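Local coordinates for Lpg2148(MvcA) (Legionella pneumophila subsp. pneumophila str. Philadelphia 1, PDB 6K11), which probably acts as a deamidase-related deubiquitinase that reverses ubiquitination of the host enzyme UBE2N, and so regulates its activity during Legionella infection, at residues E37-S42 with A54-K59; D351-E356 with R366-L371. All blocks are in the same frame, centred on the assembly; numbering follows the deposited sequence.

Overall arrangement
Both contacts belong to the helical part of the chain that includes its C-terminal helix 358-381, and their centres lie about 21 Å apart on the same side of the chain's centre. Contact 1 joins the end of helix 28-39 to the middle of helix 49-64 and is mostly buried; contact 2 sets the loop after helix 336-351 against the side of helix 358-381 and is more open. The chemistry differs accordingly: a carboxylate among serines in contact 1, a guanidinium resting by an imidazole and a proline ring in contact 2. The two meet where Val-57 CG1 packs 3.7 Å from Lys-370 CE, joining helix 49-64 to helix 358-381.

Contact 1. Residues E37-S42 with A54-K59; sequences ERSIPS and AKEVSK
Glu-56 and Ser-39 approach each other with matching first torsions: in each, the first atom beyond CB lies beside the backbone N and anti to the carbonyl carbon (chi1 -70° and -71°). The glutamate then bends at chi2 (-65°), which folds its carboxylate back over the ground between Ser-39 and Ser-42. The two carboxylate oxygens meet the two serines differently. OE1 of Glu-56 lies 3.3 Å from OG of Ser-39, a weak hydrogen bond; the same proton could go instead to Gln-35 O, also weakly, and the choice is not settled. OE2 of Glu-56 makes only van der Waals contact with Ser-42, 3.4 Å from its CB. This is a helix-turn-helix connection: helix 28-39 runs into a 3-10 turn at 40-42, and after a loop helix 49-64 packs across its end at a steep angle. The backbone bond from Ser-42 N to Ser-39 O, 2.9 Å, closes the turn that carries both serines. Alongside the polar pair, CB of Ser-39 and CB of Glu-56 pack at 4.0 Å. Helix 358-381 lies close by: its Met-373 touches Ser-39, and its Thr-374 meets Val-57, which points away from Ser-39.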
ATOM      1  N   GLU A  37     -10.988 -11.121  17.316  1.00 36.26           N
ATOM      2  CA  GLU A  37     -10.376 -12.363  16.843  1.00 39.36           C
ATOM      3  C   GLU A  37      -8.967 -12.126  16.307  1.00 42.02           C
ATOM      4  O   GLU A  37      -8.089 -12.984  16.469  1.00 38.88           O
ATOM      5  CB  GLU A  37     -11.292 -13.029  15.802  1.00 39.47           C
ATOM      6  CG  GLU A  37     -12.609 -13.559  16.446  1.00 38.10           C
ATOM      7  CD  GLU A  37     -13.661 -14.049  15.448  1.00 38.44           C
ATOM      8  OE1 GLU A  37     -13.301 -14.413  14.308  1.00 37.60           O
ATOM      9  OE2 GLU A  37     -14.857 -14.064  15.819  1.00 36.69           O
ATOM     10  N   ARG A  38      -8.710 -10.949  15.729  1.00 38.79           N
ATOM     11  CA  ARG A  38      -7.353 -10.617  15.304  1.00 43.64           C
ATOM     12  C   ARG A  38      -6.421 -10.410  16.500  1.00 42.44           C
ATOM     13  O   ARG A  38      -5.212 -10.629  16.378  1.00 43.89           O
ATOM     14  CB  ARG A  38      -7.371  -9.374  14.409  1.00 44.56           C
ATOM     15  CG  ARG A  38      -6.013  -9.031  13.813  1.00 52.52           C
ATOM     16  CD  ARG A  38      -6.020  -7.756  12.963  1.00 56.57           C
ATOM     17  NE  ARG A  38      -7.297  -7.527  12.288  1.00 69.94           N
ATOM     18  CZ  ARG A  38      -8.046  -6.430  12.421  1.00 68.13           C
ATOM     19  NH1 ARG A  38      -9.192  -6.330  11.758  1.00 66.41           N
ATOM     20  NH2 ARG A  38      -7.657  -5.433  13.213  1.00 67.58           N
ATOM     21  N   SER A  39      -6.960 -10.006  17.656  1.00 41.37           N
ATOM     22  CA  SER A  39      -6.163  -9.769  18.859  1.00 42.92           C
ATOM     23  C   SER A  39      -5.874 -11.029  19.679  1.00 48.27           C
ATOM     24  O   SER A  39      -4.878 -11.049  20.415  1.00 45.36           O
ATOM     25  CB  SER A  39      -6.866  -8.752  19.769  1.00 44.00           C
ATOM     26  OG  SER A  39      -6.832  -7.453  19.203  1.00 49.37           O
ATOM     27  N   ILE A  40      -6.729 -12.062  19.579  1.00 43.69           N
ATOM     28  CA  ILE A  40      -6.549 -13.282  20.377  1.00 47.92           C
ATOM     29  C   ILE A  40      -5.123 -13.826  20.337  1.00 48.41           C
ATOM     30  O   ILE A  40      -4.579 -14.134  21.409  1.00 48.57           O
ATOM     31  CB  ILE A  40      -7.589 -14.344  19.956  1.00 47.79           C
ATOM     32  CG1 ILE A  40      -8.931 -14.109  20.656  1.00 50.90           C
ATOM     33  CG2 ILE A  40      -7.064 -15.754  20.230  1.00 49.67           C
ATOM     34  CD1 ILE A  40      -8.905 -14.360  22.133  1.00 46.98           C
ATOM     35  N   PRO A  41      -4.467 -13.984  19.179  1.00 47.77           N
ATOM     36  CA  PRO A  41      -3.111 -14.563  19.182  1.00 48.68           C
ATOM     37  C   PRO A  41      -2.092 -13.749  19.966  1.00 53.60           C
ATOM     38  O   PRO A  41      -1.004 -14.266  20.255  1.00 53.37           O
ATOM     39  CB  PRO A  41      -2.746 -14.617  17.692  1.00 49.19           C
ATOM     40  CG  PRO A  41      -4.064 -14.598  16.977  1.00 50.30           C
ATOM     41  CD  PRO A  41      -4.919 -13.694  17.803  1.00 47.97           C
ATOM     42  N   SER A  42      -2.399 -12.502  20.313  1.00 52.26           N
ATOM     43  CA  SER A  42      -1.489 -11.652  21.067  1.00 53.56           C
ATOM     44  C   SER A  42      -1.690 -11.740  22.575  1.00 54.30           C
ATOM     45  O   SER A  42      -0.918 -11.132  23.325  1.00 52.07           O
ATOM     46  CB  SER A  42      -1.635 -10.194  20.622  1.00 47.88           C
ATOM     47  OG  SER A  42      -1.204 -10.028  19.286  1.00 53.22           O
ATOM     48  N   ALA A  54      -7.831  -5.456  28.239  1.00 40.40           N
ATOM     49  CA  ALA A  54      -7.886  -3.996  28.296  1.00 42.84           C
ATOM     50  C   ALA A  54      -6.823  -3.377  27.396  1.00 43.33           C
ATOM     51  O   ALA A  54      -7.079  -2.377  26.709  1.00 43.11           O
ATOM     52  CB  ALA A  54      -7.717  -3.516  29.737  1.00 46.35           C
ATOM     53  N   LYS A  55      -5.637  -3.988  27.363  1.00 43.58           N
ATOM     54  CA  LYS A  55      -4.546  -3.510  26.524  1.00 43.16           C
ATOM     55  C   LYS A  55      -4.893  -3.618  25.043  1.00 44.90           C
ATOM     56  O   LYS A  55      -4.691  -2.668  24.271  1.00 40.91           O
ATOM     57  CB  LYS A  55      -3.276  -4.306  26.840  1.00 47.84           C
ATOM     58  CG  LYS A  55      -2.059  -3.943  25.989  1.00 52.80           C
ATOM     59  CD  LYS A  55      -1.000  -5.038  26.035  1.00 58.12           C
ATOM     60  CE  LYS A  55       0.271  -4.614  25.307  1.00 64.13           C
ATOM     61  NZ  LYS A  55       1.327  -5.673  25.339  1.00 69.19           N
ATOM     62  N   GLU A  56      -5.414  -4.774  24.624  1.00 40.35           N
ATOM     63  CA  GLU A  56      -5.715  -4.960  23.208  1.00 41.89           C
ATOM     64  C   GLU A  56      -6.860  -4.063  22.765  1.00 39.40           C
ATOM     65  O   GLU A  56      -6.852  -3.547  21.641  1.00 37.92           O
ATOM     66  CB  GLU A  56      -6.045  -6.424  22.920  1.00 42.19           C
ATOM     67  CG  GLU A  56      -4.855  -7.352  23.036  1.00 46.72           C
ATOM     68  CD  GLU A  56      -3.790  -7.058  21.998  1.00 51.81           C
ATOM     69  OE1 GLU A  56      -4.132  -6.542  20.910  1.00 54.87           O
ATOM     70  OE2 GLU A  56      -2.609  -7.352  22.264  1.00 58.05           O
ATOM     71  N   VAL A  57      -7.853  -3.865  23.628  1.00 35.87           N
ATOM     72  CA  VAL A  57      -8.974  -3.002  23.269  1.00 37.03           C
ATOM     73  C   VAL A  57      -8.497  -1.562  23.107  1.00 37.26           C
ATOM     74  O   VAL A  57      -8.858  -0.873  22.144  1.00 33.46           O
ATOM     75  CB  VAL A  57     -10.102  -3.128  24.309  1.00 36.75           C
ATOM     76  CG1 VAL A  57     -11.174  -2.083  24.068  1.00 36.27           C
ATOM     77  CG2 VAL A  57     -10.712  -4.557  24.259  1.00 31.11           C
ATOM     78  N   SER A  58      -7.662  -1.094  24.039  1.00 36.91           N
ATOM     79  CA  SER A  58      -7.124   0.262  23.948  1.00 37.78           C
ATOM     80  C   SER A  58      -6.344   0.464  22.652  1.00 38.81           C
ATOM     81  O   SER A  58      -6.516   1.477  21.959  1.00 39.17           O
ATOM     82  CB  SER A  58      -6.235   0.554  25.163  1.00 38.70           C
ATOM     83  OG  SER A  58      -5.492   1.758  24.972  1.00 44.02           O
ATOM     84  N   LYS A  59      -5.483  -0.497  22.308  1.00 33.21           N
ATOM     85  CA  LYS A  59      -4.663  -0.378  21.105  1.00 39.43           C
ATOM     86  C   LYS A  59      -5.528  -0.196  19.858  1.00 42.29           C
ATOM     87  O   LYS A  59      -5.294   0.712  19.050  1.00 38.10           O
ATOM     88  CB  LYS A  59      -3.767  -1.610  20.978  1.00 44.54           C
ATOM     89  CG  LYS A  59      -3.023  -1.739  19.651  1.00 51.81           C
ATOM     90  CD  LYS A  59      -2.004  -2.878  19.726  1.00 52.44           C
ATOM     91  CE  LYS A  59      -1.761  -3.523  18.365  1.00 60.04           C
ATOM     92  NZ  LYS A  59      -1.040  -4.826  18.504  1.00 66.71           N
TER

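Contact 2. Residues D351-E356 with R366-L371; sequences DTHPGE and RNRAKL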
ATOM      1  N   ASP A 351     -27.806   5.866   7.822  1.00 31.75           N
ATOM      2  CA  ASP A 351     -28.998   6.528   8.363  1.00 35.52           C
ATOM      3  C   ASP A 351     -29.602   5.747   9.526  1.00 35.45           C
ATOM      4  O   ASP A 351     -30.262   6.338  10.389  1.00 39.04           O
ATOM      5  CB  ASP A 351     -30.090   6.688   7.288  1.00 35.38           C
ATOM      6  CG  ASP A 351     -29.758   7.727   6.221  1.00 39.66           C
ATOM      7  OD1 ASP A 351     -28.931   8.638   6.452  1.00 36.40           O
ATOM      8  OD2 ASP A 351     -30.357   7.614   5.118  1.00 39.59           O
ATOM      9  N   THR A 352     -29.407   4.428   9.563  1.00 29.36           N
ATOM     10  CA  THR A 352     -29.988   3.642  10.646  1.00 35.11           C
ATOM     11  C   THR A 352     -29.251   3.815  11.970  1.00 41.10           C
ATOM     12  O   THR A 352     -29.778   3.393  13.005  1.00 38.94           O
ATOM     13  CB  THR A 352     -30.040   2.135  10.303  1.00 38.82           C
ATOM     14  OG1 THR A 352     -28.720   1.556  10.263  1.00 37.54           O
ATOM     15  CG2 THR A 352     -30.765   1.877   8.975  1.00 40.24           C
ATOM     16  N   HIS A 353     -28.052   4.420  11.972  1.00 32.91           N
ATOM     17  CA  HIS A 353     -27.320   4.583  13.228  1.00 31.76           C
ATOM     18  C   HIS A 353     -27.867   5.781  13.997  1.00 37.51           C
ATOM     19  O   HIS A 353     -28.040   6.863  13.410  1.00 33.49           O
ATOM     20  CB  HIS A 353     -25.827   4.766  12.959  1.00 33.12           C
ATOM     21  CG  HIS A 353     -25.154   3.522  12.461  1.00 33.02           C
ATOM     22  ND1 HIS A 353     -25.329   3.042  11.180  1.00 34.85           N
ATOM     23  CD2 HIS A 353     -24.314   2.655  13.077  1.00 32.97           C
ATOM     24  CE1 HIS A 353     -24.629   1.929  11.030  1.00 32.10           C
ATOM     25  NE2 HIS A 353     -24.002   1.675  12.164  1.00 32.30           N
ATOM     26  N   PRO A 354     -28.151   5.626  15.291  1.00 35.60           N
ATOM     27  CA  PRO A 354     -28.572   6.772  16.100  1.00 38.96           C
ATOM     28  C   PRO A 354     -27.531   7.877  16.034  1.00 36.61           C
ATOM     29  O   PRO A 354     -26.323   7.617  16.031  1.00 36.93           O
ATOM     30  CB  PRO A 354     -28.667   6.192  17.517  1.00 39.65           C
ATOM     31  CG  PRO A 354     -28.708   4.725  17.354  1.00 42.52           C
ATOM     32  CD  PRO A 354     -27.962   4.411  16.097  1.00 36.05           C
ATOM     33  N   GLY A 355     -28.008   9.113  15.983  1.00 36.01           N
ATOM     34  CA  GLY A 355     -27.121  10.258  15.991  1.00 37.30           C
ATOM     35  C   GLY A 355     -27.657  11.383  15.136  1.00 37.12           C
ATOM     36  O   GLY A 355     -28.007  11.171  13.970  1.00 36.85           O
ATOM     37  N   GLU A 356     -27.720  12.586  15.714  1.00 32.15           N
ATOM     38  CA  GLU A 356     -28.295  13.730  15.016  1.00 37.15           C
ATOM     39  C   GLU A 356     -27.381  14.221  13.896  1.00 38.79           C
ATOM     40  O   GLU A 356     -27.829  14.415  12.759  1.00 37.38           O
ATOM     41  CB  GLU A 356     -28.574  14.850  16.015  1.00 39.13           C
ATOM     42  CG  GLU A 356     -29.101  16.127  15.371  1.00 43.46           C
ATOM     43  CD  GLU A 356     -29.244  17.265  16.366  1.00 55.32           C
ATOM     44  OE1 GLU A 356     -29.370  16.993  17.582  1.00 64.24           O
ATOM     45  OE2 GLU A 356     -29.237  18.436  15.930  1.00 63.95           O
ATOM     46  N   ARG A 366     -18.342   3.699  16.458  1.00 31.35           N
ATOM     47  CA  ARG A 366     -17.138   3.381  17.224  1.00 33.58           C
ATOM     48  C   ARG A 366     -17.480   2.738  18.561  1.00 31.04           C
ATOM     49  O   ARG A 366     -16.820   1.783  18.982  1.00 31.88           O
ATOM     50  CB  ARG A 366     -16.317   4.647  17.478  1.00 34.30           C
ATOM     51  CG  ARG A 366     -15.557   5.187  16.296  1.00 32.51           C
ATOM     52  CD  ARG A 366     -15.138   6.625  16.611  1.00 37.47           C
ATOM     53  NE  ARG A 366     -14.115   7.076  15.680  1.00 43.29           N
ATOM     54  CZ  ARG A 366     -13.612   8.306  15.645  1.00 44.63           C
ATOM     55  NH1 ARG A 366     -14.041   9.243  16.494  1.00 39.18           N
ATOM     56  NH2 ARG A 366     -12.673   8.591  14.755  1.00 42.17           N
ATOM     57  N   ASN A 367     -18.475   3.281  19.264  1.00 31.68           N
ATOM     58  CA  ASN A 367     -18.795   2.764  20.593  1.00 32.54           C
ATOM     59  C   ASN A 367     -19.347   1.342  20.507  1.00 35.71           C
ATOM     60  O   ASN A 367     -19.037   0.496  21.357  1.00 32.53           O
ATOM     61  CB  ASN A 367     -19.782   3.695  21.307  1.00 29.06           C
ATOM     62  CG  ASN A 367     -19.162   5.068  21.638  1.00 39.94           C
ATOM     63  OD1 ASN A 367     -17.957   5.254  21.523  1.00 42.19           O
ATOM     64  ND2 ASN A 367     -19.990   6.018  22.034  1.00 40.14           N
ATOM     65  N   ARG A 368     -20.137   1.048  19.469  1.00 31.08           N
ATOM     66  CA  ARG A 368     -20.678  -0.297  19.316  1.00 33.35           C
ATOM     67  C   ARG A 368     -19.605  -1.288  18.886  1.00 33.27           C
ATOM     68  O   ARG A 368     -19.650  -2.449  19.295  1.00 35.00           O
ATOM     69  CB  ARG A 368     -21.848  -0.297  18.318  1.00 34.34           C
ATOM     70  CG  ARG A 368     -23.074   0.464  18.825  1.00 34.41           C
ATOM     71  CD  ARG A 368     -24.008   0.912  17.691  1.00 38.81           C
ATOM     72  NE  ARG A 368     -24.483  -0.199  16.870  1.00 38.46           N
ATOM     73  CZ  ARG A 368     -25.379  -0.064  15.896  1.00 43.36           C
ATOM     74  NH1 ARG A 368     -25.890   1.136  15.631  1.00 37.29           N
ATOM     75  NH2 ARG A 368     -25.759  -1.118  15.186  1.00 40.46           N
ATOM     76  N   ALA A 369     -18.619  -0.858  18.087  1.00 27.97           N
ATOM     77  CA  ALA A 369     -17.522  -1.756  17.728  1.00 30.45           C
ATOM     78  C   ALA A 369     -16.659  -2.081  18.942  1.00 33.11           C
ATOM     79  O   ALA A 369     -16.204  -3.221  19.107  1.00 31.45           O
ATOM     80  CB  ALA A 369     -16.664  -1.140  16.614  1.00 29.29           C
ATOM     81  N   LYS A 370     -16.423  -1.091  19.805  1.00 29.62           N
ATOM     82  CA  LYS A 370     -15.634  -1.335  21.017  1.00 31.25           C
ATOM     83  C   LYS A 370     -16.350  -2.301  21.959  1.00 29.06           C
ATOM     84  O   LYS A 370     -15.739  -3.231  22.499  1.00 34.89           O
ATOM     85  CB  LYS A 370     -15.347  -0.004  21.719  1.00 30.84           C
ATOM     86  CG  LYS A 370     -14.550  -0.136  23.040  1.00 33.64           C
ATOM     87  CD  LYS A 370     -14.098   1.247  23.533  1.00 33.66           C
ATOM     88  CE  LYS A 370     -12.980   1.144  24.574  1.00 41.91           C
ATOM     89  NZ  LYS A 370     -12.461   2.486  25.001  1.00 40.75           N
ATOM     90  N   LEU A 371     -17.644  -2.083  22.184  1.00 33.75           N
ATOM     91  CA  LEU A 371     -18.414  -3.002  23.011  1.00 35.80           C
ATOM     92  C   LEU A 371     -18.372  -4.420  22.448  1.00 37.37           C
ATOM     93  O   LEU A 371     -18.144  -5.388  23.184  1.00 35.82           O
ATOM     94  CB  LEU A 371     -19.850  -2.500  23.122  1.00 36.72           C
ATOM     95  CG  LEU A 371     -20.754  -3.468  23.876  1.00 44.07           C
ATOM     96  CD1 LEU A 371     -20.350  -3.489  25.354  1.00 44.51           C
ATOM     97  CD2 LEU A 371     -22.216  -3.103  23.699  1.00 50.47           C
TER
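NH1 of Arg-368 is the polar atom on which this contact turns: it gives a hydrogen bond to OD1 of Asn-364, one turn back in the same helix, while its nearest neighbours across the contact are carbons of the 351-356 loop. CD2 of His-353 lies 3.4 Å from it and CD of Pro-354 3.9 Å. The guanidinium reaches them because the arginine chain, otherwise extended beyond CG, bends at chi3 (58°). It offers one face to the NE2 side of the imidazole and its edge to the proline ring. Ring and guanidinium are tilted by 29°, and NH1 approaches the imidazole obliquely. At the opposite side of the ring ND1 is hydrogen-bonded to the carbonyl oxygen of Phe-349, with a weak bond to Ile-350 O as well, and the Phe-349 ring meets the imidazole edge-to-face. Here the chain leaves helix 336-351 through this loop and enters helix 358-381 in a new direction, and Lys-361 ties the loop down by binding the carbonyl oxygens of His-353 and Gly-355. The carbonyl partner makes ND1 the protonated nitrogen, and the nearby, probably positive guanidinium would be expected to disfavour a second proton at NE2.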